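Local coordinates for protein carbonic anhydrase (Sordaria macrospora, PDB 4O1K) that catalyses the reversible hydration of carbon dioxide to bicarbonate and a proton, as a tetrameric, zinc-dependent carbonic anhydrase of the beta class, at residues K26-A29 and T30-V33; W133-N136 and I137-Y141; N165-E168 and Q169-V173; D216-K219 and I220-T224. All blocks are in the same frame, centred on the assembly; numbering follows the deposited sequence.

Contact 1: residues K26-A29 and T30-V33; sequences KSWA and TEQV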
loop_
_atom_site.group_PDB
_atom_site.type_symbol
_atom_site.label_atom_id
_atom_site.label_comp_id
_atom_site.label_asym_id
_atom_site.label_seq_id
_atom_site.Cartn_x
_atom_site.Cartn_y
_atom_site.Cartn_z
ATOM N N LYS A 26 -4.315 36.801 -1.183
ATOM C CA LYS A 26 -3.605 38.077 -1.077
ATOM C C LYS A 26 -4.064 38.881 0.143
ATOM O O LYS A 26 -3.245 39.492 0.841
ATOM C CB LYS A 26 -3.783 38.910 -2.350
ATOM C CG LYS A 26 -3.128 38.295 -3.581
ATOM C CD LYS A 26 -3.459 39.081 -4.846
ATOM C CE LYS A 26 -2.988 38.341 -6.084
ATOM N NZ LYS A 26 -1.509 38.176 -6.118
ATOM N N SER A 27 -5.374 38.875 0.382
ATOM C CA SER A 27 -5.962 39.524 1.549
ATOM C C SER A 27 -5.410 38.945 2.842
ATOM O O SER A 27 -5.082 39.689 3.765
ATOM C CB SER A 27 -7.482 39.382 1.534
ATOM O OG SER A 27 -8.077 40.442 0.816
ATOM N N TRP A 28 -5.306 37.619 2.902
ATOM C CA TRP A 28 -4.772 36.958 4.088
ATOM C C TRP A 28 -3.296 37.284 4.301
ATOM O O TRP A 28 -2.875 37.544 5.426
ATOM C CB TRP A 28 -4.984 35.442 4.017
ATOM C CG TRP A 28 -4.097 34.660 4.949
ATOM C CD1 TRP A 28 -4.343 34.343 6.258
ATOM C CD2 TRP A 28 -2.823 34.082 4.630
ATOM N NE1 TRP A 28 -3.297 33.603 6.769
ATOM C CE2 TRP A 28 -2.350 33.434 5.788
ATOM C CE3 TRP A 28 -2.036 34.055 3.476
ATOM C CZ2 TRP A 28 -1.120 32.767 5.821
ATOM C CZ3 TRP A 28 -0.820 33.389 3.510
ATOM C CH2 TRP A 28 -0.373 32.759 4.670
ATOM N N ALA A 29 -2.515 37.261 3.220
ATOM C CA ALA A 29 -1.102 37.652 3.274
ATOM C C ALA A 29 -0.900 39.093 3.775
ATOM O O ALA A 29 0.009 39.370 4.565
ATOM C CB ALA A 29 -0.453 37.474 1.913
ATOM N N THR A 30 -1.747 40.004 3.300
ATOM C CA THR A 30 -1.609 41.423 3.615
ATOM C C THR A 30 -1.892 41.702 5.093
ATOM O O THR A 30 -1.142 42.427 5.759
ATOM C CB THR A 30 -2.547 42.285 2.752
ATOM O OG1 THR A 30 -2.447 41.892 1.378
ATOM C CG2 THR A 30 -2.174 43.749 2.867
ATOM N N GLU A 31 -2.979 41.127 5.596
ATOM C CA GLU A 31 -3.372 41.306 6.988
ATOM C C GLU A 31 -2.383 40.625 7.938
ATOM O O GLU A 31 -2.165 41.096 9.055
ATOM C CB GLU A 31 -4.796 40.777 7.224
ATOM C CG GLU A 31 -4.940 39.262 7.035
ATOM C CD GLU A 31 -6.331 38.729 7.369
ATOM O OE1 GLU A 31 -7.285 39.538 7.443
ATOM O OE2 GLU A 31 -6.466 37.495 7.551
ATOM N N GLN A 32 -1.781 39.524 7.494
ATOM C CA GLN A 32 -0.821 38.809 8.326
ATOM C C GLN A 32 0.461 39.635 8.493
ATOM O O GLN A 32 1.104 39.589 9.546
ATOM C CB GLN A 32 -0.523 37.425 7.740
ATOM C CG GLN A 32 -0.470 36.316 8.777
ATOM C CD GLN A 32 -1.786 36.091 9.493
ATOM O OE1 GLN A 32 -2.852 36.440 8.987
ATOM N NE2 GLN A 32 -1.717 35.502 10.679
ATOM N N VAL A 33 0.820 40.386 7.448
ATOM C CA VAL A 33 1.904 41.372 7.513
ATOM C C VAL A 33 1.456 42.551 8.372
ATOM O O VAL A 33 2.226 43.082 9.174
ATOM C CB VAL A 33 2.326 41.866 6.111
ATOM C CG1 VAL A 33 3.179 43.125 6.209
ATOM C CG2 VAL A 33 3.078 40.769 5.365
#

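Contact 2: residues W133-N136 and I137-Y141; sequences WLRN and IRDVY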
loop_
_atom_site.group_PDB
_atom_site.type_symbol
_atom_site.label_atom_id
_atom_site.label_comp_id
_atom_site.label_asym_id
_atom_site.label_seq_id
_atom_site.Cartn_x
_atom_site.Cartn_y
_atom_site.Cartn_z
ATOM N N TRP A 133 -10.177 0.275 3.110
ATOM C CA TRP A 133 -9.761 1.312 4.062
ATOM C C TRP A 133 -10.644 1.324 5.307
ATOM O O TRP A 133 -10.145 1.257 6.443
ATOM C CB TRP A 133 -9.715 2.689 3.374
ATOM C CG TRP A 133 -9.077 3.720 4.233
ATOM C CD1 TRP A 133 -9.703 4.648 5.002
ATOM C CD2 TRP A 133 -7.669 3.936 4.400
ATOM N NE1 TRP A 133 -8.775 5.426 5.659
ATOM C CE2 TRP A 133 -7.510 5.007 5.294
ATOM C CE3 TRP A 133 -6.527 3.318 3.877
ATOM C CZ2 TRP A 133 -6.258 5.482 5.673
ATOM C CZ3 TRP A 133 -5.271 3.785 4.263
ATOM C CH2 TRP A 133 -5.152 4.848 5.167
ATOM N N LEU A 134 -11.960 1.403 5.116
ATOM C CA LEU A 134 -12.891 1.406 6.238
ATOM C C LEU A 134 -12.912 0.100 7.007
ATOM O O LEU A 134 -13.323 0.061 8.176
ATOM C CB LEU A 134 -14.284 1.711 5.740
ATOM C CG LEU A 134 -14.354 3.058 5.057
ATOM C CD1 LEU A 134 -15.719 3.263 4.440
ATOM C CD2 LEU A 134 -14.036 4.149 6.052
ATOM N N ARG A 135 -12.455 -0.974 6.365
ATOM C CA ARG A 135 -12.384 -2.252 7.061
ATOM C C ARG A 135 -11.580 -2.118 8.342
ATOM O O ARG A 135 -11.896 -2.756 9.353
ATOM C CB ARG A 135 -11.771 -3.323 6.132
ATOM C CG ARG A 135 -11.760 -4.775 6.693
ATOM C CD ARG A 135 -11.369 -5.708 5.554
ATOM N NE ARG A 135 -12.281 -5.483 4.414
ATOM C CZ ARG A 135 -11.944 -5.460 3.128
ATOM N NH1 ARG A 135 -10.701 -5.693 2.730
ATOM N NH2 ARG A 135 -12.871 -5.214 2.207
ATOM N N ASN A 136 -10.558 -1.265 8.333
ATOM C CA ASN A 136 -9.728 -1.110 9.544
ATOM C C ASN A 136 -10.524 -0.662 10.737
ATOM O O ASN A 136 -10.217 -1.003 11.891
ATOM C CB ASN A 136 -8.646 -0.079 9.271
ATOM C CG ASN A 136 -7.647 -0.577 8.275
ATOM O OD1 ASN A 136 -7.607 -0.130 7.124
ATOM N ND2 ASN A 136 -6.822 -1.501 8.708
ATOM N N ILE A 137 -11.551 0.129 10.460
ATOM C CA ILE A 137 -12.358 0.676 11.519
ATOM C C ILE A 137 -13.285 -0.423 12.022
ATOM O O ILE A 137 -13.533 -0.560 13.235
ATOM C CB ILE A 137 -13.176 1.852 11.011
ATOM C CG1 ILE A 137 -12.247 3.016 10.631
ATOM C CG2 ILE A 137 -14.180 2.275 12.079
ATOM C CD1 ILE A 137 -12.883 3.978 9.696
ATOM N N ARG A 138 -13.791 -1.225 11.092
ATOM C CA ARG A 138 -14.608 -2.340 11.495
ATOM C C ARG A 138 -13.772 -3.298 12.338
ATOM O O ARG A 138 -14.286 -3.876 13.282
ATOM C CB ARG A 138 -15.233 -3.013 10.284
ATOM C CG ARG A 138 -16.248 -2.128 9.576
ATOM C CD ARG A 138 -17.061 -2.924 8.522
ATOM N NE ARG A 138 -16.284 -3.155 7.312
ATOM C CZ ARG A 138 -16.234 -2.306 6.284
ATOM N NH1 ARG A 138 -16.923 -1.170 6.326
ATOM N NH2 ARG A 138 -15.510 -2.585 5.209
ATOM N N ASP A 139 -12.472 -3.406 12.046
ATOM C CA ASP A 139 -11.583 -4.237 12.845
ATOM C C ASP A 139 -11.484 -3.689 14.265
ATOM O O ASP A 139 -11.506 -4.449 15.246
ATOM C CB ASP A 139 -10.186 -4.319 12.223
ATOM C CG ASP A 139 -10.123 -5.274 11.032
ATOM O OD1 ASP A 139 -11.103 -6.005 10.790
ATOM O OD2 ASP A 139 -9.072 -5.295 10.351
ATOM N N VAL A 140 -11.388 -2.363 14.398
ATOM C CA VAL A 140 -11.414 -1.767 15.740
ATOM C C VAL A 140 -12.683 -2.163 16.500
ATOM O O VAL A 140 -12.617 -2.616 17.667
ATOM C CB VAL A 140 -11.271 -0.238 15.692
ATOM C CG1 VAL A 140 -11.520 0.349 17.073
ATOM C CG2 VAL A 140 -9.879 0.146 15.187
ATOM N N TYR A 141 -13.841 -2.040 15.846
ATOM C CA TYR A 141 -15.113 -2.462 16.471
ATOM C C TYR A 141 -15.026 -3.886 17.000
ATOM O O TYR A 141 -15.382 -4.155 18.152
ATOM C CB TYR A 141 -16.293 -2.372 15.489
ATOM C CG TYR A 141 -17.660 -2.467 16.162
ATOM C CD1 TYR A 141 -18.458 -1.335 16.330
ATOM C CD2 TYR A 141 -18.137 -3.674 16.662
ATOM C CE1 TYR A 141 -19.705 -1.410 16.962
ATOM C CE2 TYR A 141 -19.376 -3.753 17.304
ATOM C CZ TYR A 141 -20.154 -2.617 17.444
ATOM O OH TYR A 141 -21.390 -2.703 18.079
#

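Contact 3: residues N165-E168 and Q169-V173; sequences NVYE and QCRNV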
loop_
_atom_site.group_PDB
_atom_site.type_symbol
_atom_site.label_atom_id
_atom_site.label_comp_id
_atom_site.label_asym_id
_atom_site.label_seq_id
_atom_site.Cartn_x
_atom_site.Cartn_y
_atom_site.Cartn_z
ATOM N N ASN A 165 -11.016 3.956 18.415
ATOM C CA ASN A 165 -10.212 4.035 17.200
ATOM C C ASN A 165 -8.989 4.870 17.489
ATOM O O ASN A 165 -7.889 4.483 17.148
ATOM C CB ASN A 165 -10.983 4.682 16.049
ATOM C CG ASN A 165 -10.217 4.638 14.728
ATOM O OD1 ASN A 165 -9.650 3.591 14.341
ATOM N ND2 ASN A 165 -10.191 5.774 14.027
ATOM N N VAL A 166 -9.170 6.037 18.102
ATOM C CA VAL A 166 -7.971 6.808 18.473
ATOM C C VAL A 166 -6.990 5.950 19.298
ATOM O O VAL A 166 -5.794 5.893 18.983
ATOM C CB VAL A 166 -8.319 8.046 19.257
ATOM C CG1 VAL A 166 -7.010 8.705 19.799
ATOM C CG2 VAL A 166 -9.014 9.038 18.326
ATOM N N TYR A 167 -7.499 5.276 20.333
ATOM C CA TYR A 167 -6.636 4.411 21.178
ATOM C C TYR A 167 -5.885 3.335 20.353
ATOM O O TYR A 167 -4.666 3.164 20.493
ATOM C CB TYR A 167 -7.488 3.777 22.298
ATOM C CG TYR A 167 -6.837 2.619 23.023
ATOM C CD1 TYR A 167 -5.973 2.830 24.093
ATOM C CD2 TYR A 167 -7.105 1.322 22.645
ATOM C CE1 TYR A 167 -5.392 1.749 24.758
ATOM C CE2 TYR A 167 -6.540 0.253 23.286
ATOM C CZ TYR A 167 -5.687 0.471 24.341
ATOM O OH TYR A 167 -5.136 -0.626 24.966
ATOM N N GLU A 168 -6.608 2.620 19.490
ATOM C CA GLU A 168 -6.000 1.573 18.656
ATOM C C GLU A 168 -4.972 2.123 17.675
ATOM O O GLU A 168 -3.932 1.475 17.450
ATOM C CB GLU A 168 -7.048 0.736 17.912
ATOM C CG GLU A 168 -7.881 -0.187 18.803
ATOM C CD GLU A 168 -7.035 -1.213 19.585
ATOM O OE1 GLU A 168 -5.883 -1.507 19.191
ATOM O OE2 GLU A 168 -7.536 -1.742 20.594
ATOM N N GLN A 169 -5.233 3.303 17.092
ATOM C CA GLN A 169 -4.248 3.891 16.173
ATOM C C GLN A 169 -3.012 4.359 16.935
ATOM O O GLN A 169 -1.875 4.284 16.429
ATOM C CB GLN A 169 -4.834 5.015 15.294
ATOM C CG GLN A 169 -6.103 4.625 14.487
ATOM C CD GLN A 169 -6.009 3.271 13.803
ATOM O OE1 GLN A 169 -5.025 2.982 13.123
ATOM N NE2 GLN A 169 -7.042 2.431 13.979
ATOM N N CYS A 170 -3.214 4.821 18.169
ATOM C CA CYS A 170 -2.056 5.074 19.037
ATOM C C CYS A 170 -1.224 3.791 19.289
ATOM O O CYS A 170 0.018 3.817 19.227
ATOM C CB CYS A 170 -2.518 5.618 20.371
ATOM S SG CYS A 170 -3.072 7.329 20.252
ATOM N N ARG A 171 -1.905 2.698 19.630
ATOM C CA ARG A 171 -1.210 1.417 19.762
ATOM C C ARG A 171 -0.411 1.121 18.494
ATOM O O ARG A 171 0.742 0.701 18.580
ATOM C CB ARG A 171 -2.192 0.269 20.052
ATOM C CG ARG A 171 -2.831 0.316 21.450
ATOM C CD ARG A 171 -3.590 -0.995 21.737
ATOM N NE ARG A 171 -2.698 -2.158 21.723
ATOM C CZ ARG A 171 -2.676 -3.084 20.763
ATOM N NH1 ARG A 171 -3.514 -3.008 19.733
ATOM N NH2 ARG A 171 -1.826 -4.104 20.836
ATOM N N ASN A 172 -1.011 1.310 17.313
ATOM C CA ASN A 172 -0.270 1.062 16.058
ATOM C C ASN A 172 0.939 1.958 15.856
ATOM O O ASN A 172 1.917 1.537 15.224
ATOM C CB ASN A 172 -1.186 1.180 14.838
ATOM C CG ASN A 172 -2.318 0.159 14.860
ATOM O OD1 ASN A 172 -2.271 -0.819 15.598
ATOM N ND2 ASN A 172 -3.348 0.408 14.063
ATOM N N VAL A 173 0.882 3.200 16.362
ATOM C CA VAL A 173 2.087 4.049 16.313
ATOM C C VAL A 173 3.167 3.447 17.214
ATOM O O VAL A 173 4.351 3.378 16.823
ATOM C CB VAL A 173 1.815 5.499 16.776
ATOM C CG1 VAL A 173 3.136 6.278 16.852
ATOM C CG2 VAL A 173 0.904 6.196 15.806
HETATM O O HOH W 1 -4.754 -1.555 16.605
#

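Contact 4: residues D216-K219 and I220-T224; sequences DIQK and IYNLT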
loop_
_atom_site.group_PDB
_atom_site.type_symbol
_atom_site.label_atom_id
_atom_site.label_comp_id
_atom_site.label_asym_id
_atom_site.label_seq_id
_atom_site.Cartn_x
_atom_site.Cartn_y
_atom_site.Cartn_z
ATOM N N ASP A 216 3.024 -3.949 26.747
ATOM C CA ASP A 216 2.225 -5.037 26.165
ATOM C C ASP A 216 2.742 -5.473 24.805
ATOM O O ASP A 216 2.844 -6.671 24.514
ATOM C CB ASP A 216 0.769 -4.611 26.009
ATOM C CG ASP A 216 0.082 -4.411 27.331
ATOM O OD1 ASP A 216 0.792 -4.291 28.357
ATOM O OD2 ASP A 216 -1.167 -4.371 27.345
ATOM N N ILE A 217 3.050 -4.488 23.963
ATOM C CA ILE A 217 3.625 -4.742 22.654
ATOM C C ILE A 217 5.010 -5.385 22.774
ATOM O O ILE A 217 5.386 -6.207 21.942
ATOM C CB ILE A 217 3.685 -3.449 21.823
ATOM C CG1 ILE A 217 2.273 -3.019 21.438
ATOM C CG2 ILE A 217 4.503 -3.648 20.561
ATOM C CD1 ILE A 217 2.165 -1.571 20.983
ATOM N N GLN A 218 5.753 -5.044 23.830
ATOM C CA GLN A 218 7.121 -5.542 23.974
ATOM C C GLN A 218 7.228 -7.029 24.339
ATOM O O GLN A 218 8.307 -7.600 24.259
ATOM C CB GLN A 218 7.907 -4.688 24.981
ATOM C CG GLN A 218 8.409 -3.362 24.376
ATOM C CD GLN A 218 9.174 -2.519 25.380
ATOM O OE1 GLN A 218 8.791 -2.418 26.548
ATOM N NE2 GLN A 218 10.264 -1.907 24.926
ATOM N N LYS A 219 6.121 -7.649 24.735
ATOM C CA LYS A 219 6.131 -9.057 25.121
ATOM C C LYS A 219 6.716 -9.985 24.044
ATOM O O LYS A 219 7.359 -10.988 24.363
ATOM C CB LYS A 219 4.728 -9.484 25.541
ATOM C CG LYS A 219 4.226 -8.659 26.733
ATOM C CD LYS A 219 2.934 -9.179 27.323
ATOM C CE LYS A 219 2.807 -8.733 28.771
ATOM N NZ LYS A 219 3.885 -9.320 29.622
ATOM N N ILE A 220 6.527 -9.622 22.779
ATOM C CA ILE A 220 7.110 -10.368 21.668
ATOM C C ILE A 220 7.971 -9.499 20.734
ATOM O O ILE A 220 8.636 -10.018 19.827
ATOM C CB ILE A 220 6.022 -11.073 20.843
ATOM C CG1 ILE A 220 4.921 -10.080 20.464
ATOM C CG2 ILE A 220 5.438 -12.222 21.636
ATOM C CD1 ILE A 220 4.125 -10.476 19.213
ATOM N N TYR A 221 7.967 -8.187 20.951
ATOM C CA TYR A 221 8.789 -7.299 20.137
ATOM C C TYR A 221 9.604 -6.296 20.972
ATOM O O TYR A 221 9.427 -5.079 20.840
ATOM C CB TYR A 221 7.919 -6.577 19.098
ATOM C CG TYR A 221 8.691 -6.073 17.903
ATOM C CD1 TYR A 221 9.441 -6.948 17.117
ATOM C CD2 TYR A 221 8.677 -4.725 17.559
ATOM C CE1 TYR A 221 10.159 -6.494 16.011
ATOM C CE2 TYR A 221 9.389 -4.253 16.452
ATOM C CZ TYR A 221 10.129 -5.143 15.685
ATOM O OH TYR A 221 10.833 -4.678 14.592
ATOM N N ASN A 222 10.509 -6.811 21.810
ATOM C CA ASN A 222 11.393 -5.968 22.625
ATOM C C ASN A 222 12.735 -5.733 21.929
ATOM O O ASN A 222 13.567 -6.641 21.831
ATOM C CB ASN A 222 11.610 -6.591 24.017
ATOM C CG ASN A 222 12.108 -5.581 25.062
ATOM O OD1 ASN A 222 11.363 -5.179 25.961
ATOM N ND2 ASN A 222 13.377 -5.201 24.965
ATOM N N LEU A 223 12.933 -4.510 21.449
ATOM C CA LEU A 223 14.135 -4.162 20.700
ATOM C C LEU A 223 15.119 -3.386 21.567
ATOM O O LEU A 223 14.800 -2.997 22.693
ATOM C CB LEU A 223 13.774 -3.325 19.470
ATOM C CG LEU A 223 13.238 -4.017 18.217
ATOM C CD1 LEU A 223 12.009 -4.820 18.537
ATOM C CD2 LEU A 223 12.923 -2.993 17.155
ATOM N N THR A 224 16.321 -3.182 21.035
ATOM C CA THR A 224 17.275 -2.239 21.611
ATOM C C THR A 224 17.560 -1.140 20.585
ATOM O O THR A 224 17.311 -1.316 19.388
ATOM C CB THR A 224 18.610 -2.917 22.020
ATOM O OG1 THR A 224 19.496 -2.976 20.893
ATOM C CG2 THR A 224 18.368 -4.325 22.565
#

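Contact 1: residues K26-A29 and T30-V33
Thr30 turns its hydroxyl back along the helix onto the carbonyl oxygen of Lys26, one turn earlier, with OG1 2.6 Å from Lys26 O. The same oxygen also accepts the backbone N-H of Thr30, at 2.9 Å from N to O, and the two donors come to it from opposite faces of the carbonyl plane. The first torsion makes this possible: OG1 stands beside the backbone N (chi1 -47°), where a threonine in mid-helix can satisfy its own hydroxyl although the residue is exposed. Glu31 N to Ser27 O, Gln32 N to Trp28 O and Val33 N to Ala29 O continue the i to i+4 pattern.

These residues belong to the long N-terminal helix 16-35, an arm that stands well away from the centre of its own chain and packs against a second subunit. Trp28 packs on Gly201 of the second subunit, and its NE1 makes a weak hydrogen bond to Gln65 of that subunit.

Glu31 and Gln32 both approach the CD1-NE1 end of the indole, from the same side of its plane. Glu31 has CG wedged between its backbone N and carbonyl carbon (chi1 65°), which brings CG to 3.1 Å from Trp28 O; from there the chain runs extended and crosses the indole at about a right angle, OE2 ending 4.0 Å from CD1. The Gln32 amide lies only 23° from the indole plane, with OE1 3.6 Å from Trp28 NE1. The small methyl of Ala29 suits its buried position, where it packs on Phe40 of the same chain and Asp200 of the second subunit.

Contact 2: residues W133-N136 and I137-Y141
Leu134 offers its carbonyl oxygen to two backbone donors of the next turn. Arg138 N, 3.2 Å from Leu134 O, lies in the carbonyl plane, whereas Ile137 N, at 2.9 Å from the same oxygen, stands above it. Asp139 N to Arg135 O (2.8 Å) and Val140 N to Asn136 O are ordinary helical bonds.

Arg138 folds back, bent at chi3 (-77°), and lays one guanidinium face over the backbone at Leu134 C and Arg135 N. NH1 is satisfied by Ala121 O of the same chain, and Tyr221 of the third subunit adds a cation-pi contact. Arg135 comes near with a like charge, NE 4.4 Å from Arg138 NH2; this buried NE has no partner in the model. Asp139 directs OD1 to Lys175 of the third subunit in a salt bridge, an acid suited to that basic neighbour. Trp133 NE1 is taken by Ile80 O.

Leu134 and Ile137 run side by side, CD2 3.8 Å from CD1, and these branched apolar chains both pack on Ala121. Helix 130-143 meets helix 116-121 through this pair and, further along, helix 154-174 through Val140 and Tyr141, while Arg135, Asn136, Arg138 and Asp139 face the third subunit.

Contact 3: residues N165-E168 and Q169-V173
The backbone of 165-173 is regular alpha-helix, each N-H from Gln169 to Asn172 bonding the carbonyl four residues earlier. Asn165 and Gln169 repeat that link with their amides: Gln169 NE2 lies 2.9 Å from Asn165 OD1, above the carbonyl plane, and the two amide planes are 49° apart. Gln169 OE1 takes Val84 N, so this buried glutamine uses both ends of its amide, joining the helix to a loop.

Arg171 serves two neighbours one turn back. Its CG sits over a face of the Tyr167 ring in a CH-pi contact, 4.3 Å from the centroid, while CD reaches 3.6 Å from CE2 near the rim. A bend at chi3 (61°) then carries the guanidinium round to Glu168. NH1 meets Glu168 OE1 at 2.9 Å as a salt bridge, with the oxygen in the guanidinium plane and using its syn lone pair, although carboxylate and guanidinium planes are 69° apart. Val166 and Cys170, small and apolar, face strands 106-112 and 190-197.

Water 1 lies 2.8 Å from both Glu168 OE1 and Asn172 OD1. Asn172 also bonds Val84 O through ND2 and Lys175 NZ through OD1, and His144 holds Glu168 OE2. With arginine, histidine and water about it, this buried carboxylate is probably stabilised as the anion, and its grip on His144 ties helix 154-174 to the residue that follows helix 130-143.

Contact 4: residues D216-K219 and I220-T224
Gln218 and Asn222 bring their amides together with the planes nearly parallel, 25° apart, the side chains crossing at a slant. Asn222 OD1 sits over one face of the Gln218 amide, 3.5 Å from Gln218 CD and 3.6 Å from Gln218 NE2, as a packing contact. The turn of the backbone brings Asn222 CB to 3.5 Å from Gln218 O; from there CG swings away from its own backbone N (chi1 -161°), which places the amide over that of Gln218. Gln218 NE2 bonds weakly to Gln180 of helix 177-186, a long amide that can span from one helix to another.

The chain leaves helix 210-218 around here and passes into the C-terminal tail. The last turn is loose: Tyr221 N reaches Ile217 O only weakly, at 3.4 Å, and Ile217 O is also taken by Arg142 of the third subunit. Gln180 anchors the tail through Tyr221 O and Leu223 N.

Ile220 and Tyr221 turn to different tasks. In Ile220 the CG1 branch takes the position between backbone N and carbonyl carbon (chi1 51°), leaving CG2 3.5 Å from Lys219 C, and the side chain packs on Arg138 of the third subunit. The tyrosine ring has Leu223 CD1 over its centre, and its OH bonds to Lys125 O of that subunit.

Contacts 2 and 3 lie on neighbouring helices, 130-143 and 154-174, that touch near the active site. Their centres are 12 Å apart, and Val140 CG2 of contact 2 packs 3.6 Å from Asn165 OD1 of contact 3. The side chains of Ile137 and Asn165 each lie about 8 Å from the zinc ion, which is bound by Cys56, Asp58, His112 and Cys115. Contact 4, about 17 Å from contact 3 between centres, touches it where Ile217 CD1 meets Arg171 O. Contacts 2 and 4 both face the third subunit. Contact 1 stands apart, its centre 38 to 50 Å from the others, and packs on the second subunit.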